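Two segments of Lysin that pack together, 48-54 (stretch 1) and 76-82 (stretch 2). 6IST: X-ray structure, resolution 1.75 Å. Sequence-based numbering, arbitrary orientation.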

# COMPACT_ATOMS: atom_id res chain seq x y z
N ASN C 48 -8.28 -21.13 1.98
CA ASN C 48 -9.45 -21.67 2.68
C ASN C 48 -9.27 -21.38 4.15
O ASN C 48 -8.22 -20.93 4.55
N ALA C 49 -10.29 -21.67 4.94
CA ALA C 49 -10.22 -21.46 6.35
C ALA C 49 -9.03 -22.07 7.04
O ALA C 49 -8.46 -21.49 7.94
N ILE C 50 -8.65 -23.29 6.66
CA ILE C 50 -7.59 -23.98 7.29
C ILE C 50 -6.25 -23.28 7.15
O ILE C 50 -5.38 -23.46 7.98
N ALA C 51 -6.07 -22.51 6.07
CA ALA C 51 -4.87 -21.70 5.90
C ALA C 51 -4.75 -20.60 6.94
O ALA C 51 -3.64 -20.12 7.18
N LEU C 52 -5.84 -20.22 7.61
CA LEU C 52 -5.64 -19.33 8.79
C LEU C 52 -4.71 -19.89 9.93
O LEU C 52 -4.22 -19.15 10.80
N VAL C 53 -4.49 -21.18 10.00
CA VAL C 53 -3.66 -21.79 11.05
C VAL C 53 -2.24 -21.28 10.90
O VAL C 53 -1.57 -21.02 11.87
N ASP C 54 -1.76 -21.14 9.69
CA ASP C 54 -0.34 -20.83 9.61
C ASP C 54 0.09 -19.75 8.60
O ASP C 54 1.26 -19.45 8.50
N ASP C 76 -12.68 -12.05 18.04
CA ASP C 76 -11.68 -13.05 17.60
C ASP C 76 -12.20 -13.69 16.33
O ASP C 76 -13.41 -13.84 16.15
N VAL C 77 -11.28 -14.01 15.43
CA VAL C 77 -11.59 -14.83 14.24
C VAL C 77 -11.36 -16.28 14.69
O VAL C 77 -10.26 -16.63 15.12
N MET C 78 -12.37 -17.15 14.62
CA MET C 78 -12.33 -18.50 15.05
C MET C 78 -11.87 -19.34 13.93
O MET C 78 -12.23 -19.13 12.75
N ILE C 79 -11.09 -20.30 14.28
CA ILE C 79 -10.55 -21.27 13.38
C ILE C 79 -10.84 -22.69 13.83
O ILE C 79 -10.42 -23.11 14.92
N TRP C 80 -11.50 -23.47 12.97
CA TRP C 80 -11.68 -24.88 13.14
C TRP C 80 -10.71 -25.55 12.25
O TRP C 80 -10.69 -25.24 11.01
N GLY C 81 -9.91 -26.44 12.82
CA GLY C 81 -8.88 -27.13 11.99
C GLY C 81 -8.56 -28.55 12.35
O GLY C 81 -7.53 -29.05 11.89
N LEU C 82 -9.36 -29.19 13.20
CA LEU C 82 -9.05 -30.52 13.75
C LEU C 82 -10.09 -31.48 13.35
O LEU C 82 -11.25 -31.12 13.19

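This is a small contact made by apolar side chains, in which a helically wound segment rests aliphatic groups against one face of a short strand and no hydrogen bond crosses between them. The two stretches bury 265 Å² in total; the CA atoms of Leu52 and Ile79 lie 7.0 Å apart, those of Ile50 and Gly81 5.8 Å.

From Val77 to Ile79 the strand alternates. Val77 and Ile79 point toward stretch 1, while Met78 between them points away. Ile79 is the centrepiece, with the largest covered area of any residue here. Its m, t rotamer places CD1 4.0 Å from Leu52 CB and 3.8 Å from Leu52 O, and Ile79 CG2 meets Val53 CG2 at 4.0 Å and lies 4.2 Å from Ala49 O. Both branches of Ile79 come near Leu52.

From the other side, Leu52 points toward the strand. In its m, t rotamer Leu52 brings CD1 to 4.2 Å from Val77 CG1. Val53, chi1 t, leaves its backbone sideways yet still offers CG2 to Ile79. Ala49 also points toward the strand, but Ala49 CB stays 5.3 Å from Trp80 O, while Ala51 points away.

The nearer of the two CA pairs is Ile50 and Gly81. Ile50 starts sideways, and its t, p rotamer brings CD1 to 3.6 Å from Gly81 CA. An ideal CB on Gly81 would sit only 3.1 Å from Ile50 CD1, so the absence of a side chain makes room for this methyl.

Within stretch 1, Leu52 N donates to Ala49 O at 2.9 Å, and both carboxylate oxygens of Asp76 are hydrogen-bonded elsewhere in the structure. The rule is branched aliphatic side chains meeting at about 4 Å, with glycine where Ile50 CD1 comes close to the backbone.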

# COMPACT_ATOMS: atom_id res chain seq x y z
CB ASN C 48 -9.50 -23.17 2.48
CG ASN C 48 -9.90 -23.54 1.09
OD1 ASN C 48 -10.63 -22.82 0.48
ND2 ASN C 48 -9.44 -24.70 0.60
CB ALA C 49 -11.53 -21.96 6.97
CB ILE C 50 -7.48 -25.42 6.71
CG1 ILE C 50 -6.53 -26.31 7.52
CG2 ILE C 50 -7.11 -25.44 5.21
CD1 ILE C 50 -7.04 -26.47 8.95
CB ALA C 51 -4.80 -21.08 4.53
CB LEU C 52 -7.01 -18.99 9.37
CG LEU C 52 -7.94 -18.15 8.49
CD1 LEU C 52 -9.36 -18.15 9.03
CD2 LEU C 52 -7.44 -16.71 8.29
CB VAL C 53 -3.69 -23.34 10.96
CG1 VAL C 53 -2.58 -23.97 11.78
CG2 VAL C 53 -4.99 -23.85 11.47
CB ASP C 54 0.35 -22.16 9.26
CG ASP C 54 0.04 -22.61 7.86
OD1 ASP C 54 0.91 -23.32 7.29
OD2 ASP C 54 -1.05 -22.27 7.32
CB ASP C 76 -11.50 -14.14 18.61
CG ASP C 76 -10.54 -13.78 19.75
OD1 ASP C 76 -9.84 -12.73 19.66
OD2 ASP C 76 -10.43 -14.62 20.69
CB VAL C 77 -10.66 -14.48 13.06
CG1 VAL C 77 -10.85 -15.51 11.94
CG2 VAL C 77 -10.83 -13.06 12.57
CB MET C 78 -13.75 -18.94 15.39
CG MET C 78 -14.38 -18.17 16.48
SD MET C 78 -13.59 -18.18 18.06
CE MET C 78 -13.13 -19.94 18.19
CB ILE C 79 -9.02 -21.08 13.28
CG1 ILE C 79 -8.58 -19.62 13.10
CG2 ILE C 79 -8.49 -21.97 12.14
CD1 ILE C 79 -7.10 -19.46 13.32
CB TRP C 80 -13.03 -25.29 12.74
CG TRP C 80 -14.15 -25.01 13.67
CD1 TRP C 80 -14.78 -25.92 14.51
CD2 TRP C 80 -14.84 -23.75 13.88
NE1 TRP C 80 -15.82 -25.30 15.18
CE2 TRP C 80 -15.85 -23.98 14.85
CE3 TRP C 80 -14.67 -22.49 13.40
CZ2 TRP C 80 -16.70 -22.93 15.28
CZ3 TRP C 80 -15.55 -21.45 13.77
CH2 TRP C 80 -16.53 -21.71 14.73
CB LEU C 82 -8.96 -30.52 15.27
CG LEU C 82 -7.84 -29.55 15.72
CD1 LEU C 82 -7.93 -29.36 17.24
CD2 LEU C 82 -6.49 -30.05 15.31